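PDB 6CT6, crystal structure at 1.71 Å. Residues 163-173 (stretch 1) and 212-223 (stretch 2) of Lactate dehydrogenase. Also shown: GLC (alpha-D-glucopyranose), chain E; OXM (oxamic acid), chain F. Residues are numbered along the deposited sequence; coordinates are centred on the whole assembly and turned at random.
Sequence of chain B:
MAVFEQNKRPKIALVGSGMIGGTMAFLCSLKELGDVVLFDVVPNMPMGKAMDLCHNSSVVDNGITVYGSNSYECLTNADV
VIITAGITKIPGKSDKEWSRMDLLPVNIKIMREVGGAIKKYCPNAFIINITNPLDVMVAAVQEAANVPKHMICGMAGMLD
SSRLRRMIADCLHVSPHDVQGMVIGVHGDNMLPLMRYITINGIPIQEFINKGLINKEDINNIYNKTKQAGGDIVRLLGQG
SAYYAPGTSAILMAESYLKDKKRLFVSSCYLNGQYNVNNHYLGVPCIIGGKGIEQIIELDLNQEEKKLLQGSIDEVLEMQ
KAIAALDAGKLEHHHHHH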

ATOM      1  N   ARG B 163       5.015  -9.867  14.540  1.00 28.00           N
ATOM      2  CA  ARG B 163       3.765 -10.010  15.277  1.00 29.01           C
ATOM      3  C   ARG B 163       4.032 -10.323  16.744  1.00 27.66           C
ATOM      4  O   ARG B 163       3.410  -9.738  17.638  1.00 30.83           O
ATOM      5  CB  ARG B 163       2.914 -11.095  14.616  1.00 30.29           C
ATOM      6  CG  ARG B 163       2.531 -10.745  13.183  1.00 29.42           C
ATOM      7  CD  ARG B 163       2.004 -11.932  12.403  1.00 28.74           C
ATOM      8  NE  ARG B 163       1.280 -11.509  11.203  1.00 29.54           N
ATOM      9  CZ  ARG B 163       0.933 -12.320  10.208  1.00 30.37           C
ATOM     10  NH1 ARG B 163       1.249 -13.607  10.248  1.00 29.86           N
ATOM     11  NH2 ARG B 163       0.273 -11.841   9.161  1.00 31.97           N
ATOM     12  N   LEU B 164       4.956 -11.249  17.010  1.00 27.70           N
ATOM     13  CA  LEU B 164       5.421 -11.469  18.375  1.00 31.12           C
ATOM     14  C   LEU B 164       5.888 -10.165  19.008  1.00 29.78           C
ATOM     15  O   LEU B 164       5.504  -9.835  20.136  1.00 27.20           O
ATOM     16  CB  LEU B 164       6.554 -12.499  18.378  1.00 29.36           C
ATOM     17  CG  LEU B 164       7.300 -12.676  19.703  1.00 29.91           C
ATOM     18  CD1 LEU B 164       6.353 -13.120  20.811  1.00 31.84           C
ATOM     19  CD2 LEU B 164       8.438 -13.670  19.536  1.00 33.05           C
ATOM     20  N   ARG B 165       6.724  -9.409  18.288  1.00 28.10           N
ATOM     21  CA  ARG B 165       7.308  -8.196  18.853  1.00 29.30           C
ATOM     22  C   ARG B 165       6.245  -7.139  19.137  1.00 30.50           C
ATOM     23  O   ARG B 165       6.322  -6.433  20.149  1.00 27.55           O
ATOM     24  CB  ARG B 165       8.375  -7.644  17.909  1.00 27.28           C
ATOM     25  CG  ARG B 165       9.604  -8.535  17.760  1.00 24.37           C
ATOM     26  CD  ARG B 165      10.485  -8.096  16.598  1.00 26.17           C
ATOM     27  NE  ARG B 165      10.795  -6.666  16.655  1.00 29.39           N
ATOM     28  CZ  ARG B 165      10.460  -5.767  15.731  1.00 30.32           C
ATOM     29  NH1 ARG B 165       9.807  -6.118  14.629  1.00 32.37           N
ATOM     30  NH2 ARG B 165      10.798  -4.498  15.906  1.00 28.03           N
ATOM     31  N   ARG B 166       5.250  -7.007  18.256  1.00 26.82           N
ATOM     32  CA  ARG B 166       4.206  -6.006  18.464  1.00 28.92           C
ATOM     33  C   ARG B 166       3.443  -6.268  19.755  1.00 24.76           C
ATOM     34  O   ARG B 166       3.088  -5.330  20.478  1.00 26.24           O
ATOM     35  CB  ARG B 166       3.245  -5.997  17.271  1.00 26.21           C
ATOM     36  CG  ARG B 166       1.999  -5.122  17.451  1.00 26.42           C
ATOM     37  CD  ARG B 166       2.310  -3.640  17.331  1.00 30.31           C
ATOM     38  NE  ARG B 166       1.254  -2.819  17.917  1.00 33.63           N
ATOM     39  CZ  ARG B 166       0.964  -1.575  17.544  1.00 35.82           C
ATOM     40  NH1 ARG B 166       1.638  -0.987  16.565  1.00 29.40           N
ATOM     41  NH2 ARG B 166      -0.016  -0.918  18.148  1.00 37.45           N
ATOM     42  N   MET B 167       3.175  -7.538  20.057  1.00 25.50           N
ATOM     43  CA  MET B 167       2.355  -7.869  21.218  1.00 29.90           C
ATOM     44  C   MET B 167       3.117  -7.639  22.519  1.00 28.59           C
ATOM     45  O   MET B 167       2.561  -7.102  23.484  1.00 28.38           O
ATOM     46  CB  MET B 167       1.875  -9.317  21.102  1.00 26.03           C
ATOM     47  CG  MET B 167       0.855  -9.508  19.986  1.00 32.14           C
ATOM     48  SD  MET B 167       0.162 -11.170  19.866  1.00 36.25           S
ATOM     49  CE  MET B 167       1.019 -11.796  18.423  1.00 39.36           C
ATOM     50  N   ILE B 168       4.389  -8.037  22.564  1.00 29.09           N
ATOM     51  CA  ILE B 168       5.231  -7.725  23.716  1.00 30.27           C
ATOM     52  C   ILE B 168       5.313  -6.214  23.909  1.00 30.56           C
ATOM     53  O   ILE B 168       5.176  -5.702  25.027  1.00 29.45           O
ATOM     54  CB  ILE B 168       6.628  -8.346  23.537  1.00 28.39           C
ATOM     55  CG1 ILE B 168       6.541  -9.877  23.516  1.00 29.42           C
ATOM     56  CG2 ILE B 168       7.596  -7.856  24.616  1.00 29.32           C
ATOM     57  CD1 ILE B 168       6.154 -10.517  24.841  1.00 33.00           C
ATOM     58  N   ALA B 169       5.541  -5.481  22.814  1.00 29.95           N
ATOM     59  CA  ALA B 169       5.659  -4.029  22.891  1.00 24.42           C
ATOM     60  C   ALA B 169       4.398  -3.391  23.459  1.00 29.61           C
ATOM     61  O   ALA B 169       4.478  -2.500  24.313  1.00 29.54           O
ATOM     62  CB  ALA B 169       5.970  -3.463  21.506  1.00 29.48           C
ATOM     63  N   ASP B 170       3.222  -3.824  22.993  1.00 29.06           N
ATOM     64  CA  ASP B 170       1.976  -3.255  23.497  1.00 30.63           C
ATOM     65  C   ASP B 170       1.767  -3.605  24.965  1.00 30.39           C
ATOM     66  O   ASP B 170       1.215  -2.805  25.730  1.00 32.23           O
ATOM     67  CB  ASP B 170       0.789  -3.745  22.664  1.00 31.72           C
ATOM     68  CG  ASP B 170       0.776  -3.166  21.263  1.00 31.91           C
ATOM     69  OD1 ASP B 170       1.462  -2.148  21.032  1.00 34.85           O
ATOM     70  OD2 ASP B 170       0.072  -3.723  20.394  1.00 33.69           O
ATOM     71  N   CYS B 171       2.191  -4.799  25.375  1.00 30.05           N
ATOM     72  CA  CYS B 171       2.012  -5.214  26.762  1.00 32.44           C
ATOM     73  C   CYS B 171       2.885  -4.386  27.703  1.00 32.46           C
ATOM     74  O   CYS B 171       2.420  -3.920  28.750  1.00 35.60           O
ATOM     75  CB  CYS B 171       2.327  -6.705  26.896  1.00 36.06           C
ATOM     76  SG  CYS B 171       1.894  -7.417  28.496  1.00 52.87           S
ATOM     77  N   LEU B 172       4.152  -4.180  27.339  1.00 31.49           N
ATOM     78  CA  LEU B 172       5.105  -3.492  28.204  1.00 30.54           C
ATOM     79  C   LEU B 172       5.118  -1.977  28.031  1.00 31.84           C
ATOM     80  O   LEU B 172       5.749  -1.284  28.837  1.00 34.80           O
ATOM     81  CB  LEU B 172       6.517  -4.029  27.950  1.00 33.00           C
ATOM     82  CG  LEU B 172       6.724  -5.500  28.299  1.00 33.61           C
ATOM     83  CD1 LEU B 172       8.056  -5.998  27.757  1.00 32.97           C
ATOM     84  CD2 LEU B 172       6.648  -5.706  29.805  1.00 36.93           C
ATOM     85  N   HIS B 173       4.450  -1.445  27.009  1.00 33.00           N
ATOM     86  CA  HIS B 173       4.495  -0.014  26.706  1.00 30.45           C
ATOM     87  C   HIS B 173       5.928   0.437  26.418  1.00 30.80           C
ATOM     88  O   HIS B 173       6.438   1.400  26.996  1.00 30.15           O
ATOM     89  CB  HIS B 173       3.860   0.800  27.835  1.00 35.34           C
ATOM     90  CG  HIS B 173       2.418   0.475  28.054  1.00 40.83           C
ATOM     91  ND1 HIS B 173       1.996  -0.486  28.947  1.00 43.71           N
ATOM     92  CD2 HIS B 173       1.297   0.957  27.465  1.00 42.22           C
ATOM     93  CE1 HIS B 173       0.678  -0.569  28.913  1.00 39.85           C
ATOM     94  NE2 HIS B 173       0.230   0.296  28.021  1.00 46.99           N
TER
HETATM   95  C1  GLC E 402       6.045 -23.106  24.862  1.00 60.79           C
HETATM   96  C2  GLC E 402       7.305 -22.192  25.059  1.00 58.94           C
HETATM   97  C3  GLC E 402       7.243 -21.462  26.418  1.00 60.13           C
HETATM   98  C4  GLC E 402       5.926 -20.735  26.438  1.00 59.24           C
HETATM   99  C5  GLC E 402       4.875 -21.816  26.579  1.00 61.65           C
HETATM  100  C6  GLC E 402       3.549 -21.064  26.800  1.00 60.76           C
HETATM  101  O1  GLC E 402       6.282 -24.354  25.452  1.00 68.96           O
HETATM  102  O2  GLC E 402       8.478 -22.959  25.026  1.00 64.85           O
HETATM  103  O3  GLC E 402       8.269 -20.512  26.483  1.00 57.15           O
HETATM  104  O4  GLC E 402       5.865 -19.920  27.579  1.00 61.40           O
HETATM  105  O5  GLC E 402       4.809 -22.539  25.363  1.00 55.46           O
HETATM  106  O6  GLC E 402       3.414 -20.126  25.768  1.00 68.75           O
HETATM  107  C1  OXM F 403      -0.188 -15.919   5.825  1.00 64.51           C
HETATM  108  N1  OXM F 403      -1.561 -15.936   5.342  1.00 58.84           N
HETATM  109  O1  OXM F 403       0.630 -16.621   5.322  1.00 54.44           O
HETATM  110  C2  OXM F 403       0.209 -15.001   6.984  1.00 46.67           C
HETATM  111  O2  OXM F 403       0.870 -15.456   7.952  1.00 38.52           O
HETATM  112  O3  OXM F 403      -0.119 -13.786   6.972  1.00 31.58           O
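Stretch 2, residues 212-223: GLINKEDINNIY

Stretch 2 enters at Gly-212, whose positive phi (77°) closes a preceding helix in a Schellman motif, passes through Leu-213 and the extended Ile-214 (phi/psi -145/147), and from Lys-216 to Tyr-223 forms a helix that runs nearly antiparallel to helix 163-172. The helix axes cross at 153° and approach to 10.3 Å; the space between is filled largely by side chains. In the backbone register, Met-167 CA lies 6.6 Å from Ile-222 CA, and Leu-172 CA lies 6.7 Å from Leu-213 CA.

Asn-215 is the N-cap: with chi1 p (66°), its side chain turns to the free amide end of the helix that follows, and Asn-215 OD1 accepts from Asp-218 N at 2.7 Å. Its CB points away from stretch 1. Asp-218, chi1 m, points toward it and brings OD2 to 3.8 Å from Cys-171 SG.

Ile-222 buries the most surface of any residue here. Its CB points toward stretch 1, and its m,t rotamer extends CD1 to 3.7 Å from Ile-168 CD1, while CG2 lies 3.5 Å from Leu-164 CD1 and CG1 3.9 Å from Met-167 CB. Leu-164 (t,p) and Ile-168 (m,m) leave their backbones sideways, yet their ends come nearer stretch 2. The CB of Ile-214 does point toward stretch 1, and t at both chi angles extends CD1 to 3.7 Å from Cys-171 SG and 4.0 Å from Ile-168 CD1; Ile-219 CD1 is looser, 4.4 Å from Ile-168 CD1.

At the end of helix 163-172, Leu-172 (m,t) places CD2 3.7 Å from Leu-213 O and 3.9 Å from Ile-214 CB. No hydrogen bond joins the stretches; the contact is mainly apolar packing. Two of the arginines of stretch 1 have polar partners away from this contact: Arg-166 NE forms a salt bridge with Asp-170 OD2 at 2.9 Å, one turn along, and Arg-163 donates from NH1 to OXM O2 and from NH2 to OXM O3, each at 3.0 Å.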

ATOM      1  N   GLY B 212       7.207  -8.277  37.586  1.00 42.67           N
ATOM      2  CA  GLY B 212       5.772  -8.097  37.506  1.00 47.01           C
ATOM      3  C   GLY B 212       5.311  -7.150  36.425  1.00 43.22           C
ATOM      4  O   GLY B 212       4.160  -6.704  36.459  1.00 44.70           O
ATOM      5  N   LEU B 213       6.176  -6.822  35.461  1.00 40.77           N
ATOM      6  CA  LEU B 213       5.772  -5.969  34.350  1.00 40.08           C
ATOM      7  C   LEU B 213       5.033  -6.765  33.281  1.00 40.18           C
ATOM      8  O   LEU B 213       4.236  -6.196  32.526  1.00 43.56           O
ATOM      9  CB  LEU B 213       7.000  -5.274  33.756  1.00 39.83           C
ATOM     10  CG  LEU B 213       7.840  -4.477  34.762  1.00 40.83           C
ATOM     11  CD1 LEU B 213       9.138  -3.992  34.140  1.00 37.01           C
ATOM     12  CD2 LEU B 213       7.050  -3.299  35.309  1.00 39.04           C
ATOM     13  N   ILE B 214       5.290  -8.070  33.208  1.00 37.08           N
ATOM     14  CA  ILE B 214       4.542  -8.998  32.372  1.00 43.20           C
ATOM     15  C   ILE B 214       4.473 -10.312  33.138  1.00 41.15           C
ATOM     16  O   ILE B 214       5.393 -10.654  33.886  1.00 37.04           O
ATOM     17  CB  ILE B 214       5.206  -9.177  30.984  1.00 40.01           C
ATOM     18  CG1 ILE B 214       4.264  -9.881  30.004  1.00 41.40           C
ATOM     19  CG2 ILE B 214       6.527  -9.939  31.108  1.00 38.62           C
ATOM     20  CD1 ILE B 214       4.739  -9.814  28.555  1.00 39.41           C
ATOM     21  N   ASN B 215       3.373 -11.042  32.981  1.00 39.45           N
ATOM     22  CA  ASN B 215       3.199 -12.292  33.711  1.00 42.63           C
ATOM     23  C   ASN B 215       3.152 -13.474  32.752  1.00 42.21           C
ATOM     24  O   ASN B 215       3.013 -13.326  31.535  1.00 41.92           O
ATOM     25  CB  ASN B 215       1.941 -12.259  34.596  1.00 44.27           C
ATOM     26  CG  ASN B 215       0.650 -12.192  33.800  1.00 46.64           C
ATOM     27  OD1 ASN B 215       0.474 -12.895  32.805  1.00 44.71           O
ATOM     28  ND2 ASN B 215      -0.269 -11.347  34.249  1.00 46.78           N
ATOM     29  N   LYS B 216       3.274 -14.669  33.337  1.00 45.04           N
ATOM     30  CA  LYS B 216       3.364 -15.900  32.562  1.00 45.98           C
ATOM     31  C   LYS B 216       2.104 -16.166  31.749  1.00 44.21           C
ATOM     32  O   LYS B 216       2.168 -16.872  30.736  1.00 44.11           O
ATOM     33  CB  LYS B 216       3.639 -17.077  33.505  1.00 56.23           C
ATOM     34  CG  LYS B 216       4.676 -18.075  33.006  1.00 69.96           C
ATOM     35  CD  LYS B 216       5.015 -19.086  34.096  1.00 83.74           C
ATOM     36  CE  LYS B 216       5.963 -20.167  33.598  1.00 92.01           C
ATOM     37  NZ  LYS B 216       6.313 -21.145  34.667  1.00 82.09           N
ATOM     38  N   GLU B 217       0.958 -15.628  32.172  1.00 38.91           N
ATOM     39  CA  GLU B 217      -0.265 -15.779  31.389  1.00 49.74           C
ATOM     40  C   GLU B 217      -0.192 -14.951  30.114  1.00 47.20           C
ATOM     41  O   GLU B 217      -0.503 -15.445  29.022  1.00 41.78           O
ATOM     42  CB  GLU B 217      -1.474 -15.373  32.230  1.00 53.35           C
ATOM     43  CG  GLU B 217      -2.821 -15.688  31.591  1.00 67.36           C
ATOM     44  CD  GLU B 217      -3.941 -14.817  32.128  1.00 81.09           C
ATOM     45  OE1 GLU B 217      -3.666 -13.944  32.978  1.00 83.55           O
ATOM     46  OE2 GLU B 217      -5.097 -15.004  31.698  1.00 79.74           O
ATOM     47  N   ASP B 218       0.212 -13.684  30.236  1.00 45.45           N
ATOM     48  CA  ASP B 218       0.468 -12.861  29.058  1.00 40.69           C
ATOM     49  C   ASP B 218       1.432 -13.559  28.107  1.00 41.71           C
ATOM     50  O   ASP B 218       1.182 -13.644  26.899  1.00 38.20           O
ATOM     51  CB  ASP B 218       1.033 -11.505  29.476  1.00 44.92           C
ATOM     52  CG  ASP B 218       0.117 -10.757  30.418  1.00 50.07           C
ATOM     53  OD1 ASP B 218      -1.079 -11.102  30.474  1.00 58.76           O
ATOM     54  OD2 ASP B 218       0.594  -9.822  31.102  1.00 50.19           O
ATOM     55  N   ILE B 219       2.549 -14.062  28.642  1.00 35.70           N
ATOM     56  CA  ILE B 219       3.535 -14.741  27.806  1.00 37.50           C
ATOM     57  C   ILE B 219       2.880 -15.881  27.035  1.00 40.72           C
ATOM     58  O   ILE B 219       3.090 -16.037  25.827  1.00 36.66           O
ATOM     59  CB  ILE B 219       4.713 -15.247  28.662  1.00 37.92           C
ATOM     60  CG1 ILE B 219       5.469 -14.071  29.298  1.00 39.66           C
ATOM     61  CG2 ILE B 219       5.662 -16.110  27.823  1.00 38.32           C
ATOM     62  CD1 ILE B 219       6.262 -13.217  28.317  1.00 38.29           C
ATOM     63  N   ASN B 220       2.077 -16.698  27.721  1.00 41.25           N
ATOM     64  CA  ASN B 220       1.476 -17.849  27.057  1.00 45.33           C
ATOM     65  C   ASN B 220       0.464 -17.415  26.007  1.00 36.99           C
ATOM     66  O   ASN B 220       0.381 -18.017  24.930  1.00 40.69           O
ATOM     67  CB  ASN B 220       0.814 -18.773  28.077  1.00 51.70           C
ATOM     68  CG  ASN B 220       0.016 -19.879  27.419  1.00 65.55           C
ATOM     69  OD1 ASN B 220       0.570 -20.898  27.009  1.00 60.48           O
ATOM     70  ND2 ASN B 220      -1.294 -19.678  27.303  1.00 59.53           N
ATOM     71  N   ASN B 221      -0.318 -16.377  26.304  1.00 38.76           N
ATOM     72  CA  ASN B 221      -1.311 -15.905  25.345  1.00 39.44           C
ATOM     73  C   ASN B 221      -0.641 -15.366  24.088  1.00 42.30           C
ATOM     74  O   ASN B 221      -1.117 -15.601  22.969  1.00 40.19           O
ATOM     75  CB  ASN B 221      -2.185 -14.833  25.992  1.00 39.66           C
ATOM     76  CG  ASN B 221      -3.436 -14.539  25.188  1.00 54.12           C
ATOM     77  OD1 ASN B 221      -3.910 -15.377  24.420  1.00 53.16           O
ATOM     78  ND2 ASN B 221      -3.982 -13.341  25.365  1.00 68.92           N
ATOM     79  N   ILE B 222       0.474 -14.650  24.251  1.00 35.51           N
ATOM     80  CA  ILE B 222       1.181 -14.080  23.109  1.00 31.13           C
ATOM     81  C   ILE B 222       1.791 -15.181  22.255  1.00 31.84           C
ATOM     82  O   ILE B 222       1.793 -15.098  21.020  1.00 30.09           O
ATOM     83  CB  ILE B 222       2.244 -13.079  23.601  1.00 30.30           C
ATOM     84  CG1 ILE B 222       1.559 -11.815  24.132  1.00 31.41           C
ATOM     85  CG2 ILE B 222       3.250 -12.752  22.489  1.00 30.41           C
ATOM     86  CD1 ILE B 222       2.486 -10.861  24.855  1.00 34.51           C
ATOM     87  N   TYR B 223       2.332 -16.220  22.895  1.00 32.71           N
ATOM     88  CA  TYR B 223       2.835 -17.377  22.162  1.00 36.79           C
ATOM     89  C   TYR B 223       1.754 -17.958  21.261  1.00 34.36           C
ATOM     90  O   TYR B 223       1.997 -18.245  20.083  1.00 32.15           O
ATOM     91  CB  TYR B 223       3.341 -18.419  23.159  1.00 38.52           C
ATOM     92  CG  TYR B 223       3.831 -19.719  22.559  1.00 38.89           C
ATOM     93  CD1 TYR B 223       5.153 -19.871  22.167  1.00 36.75           C
ATOM     94  CD2 TYR B 223       2.978 -20.806  22.416  1.00 40.90           C
ATOM     95  CE1 TYR B 223       5.610 -21.063  21.633  1.00 39.17           C
ATOM     96  CE2 TYR B 223       3.424 -22.001  21.882  1.00 41.46           C
ATOM     97  CZ  TYR B 223       4.743 -22.124  21.493  1.00 44.94           C
ATOM     98  OH  TYR B 223       5.198 -23.309  20.961  1.00 44.51           O
TER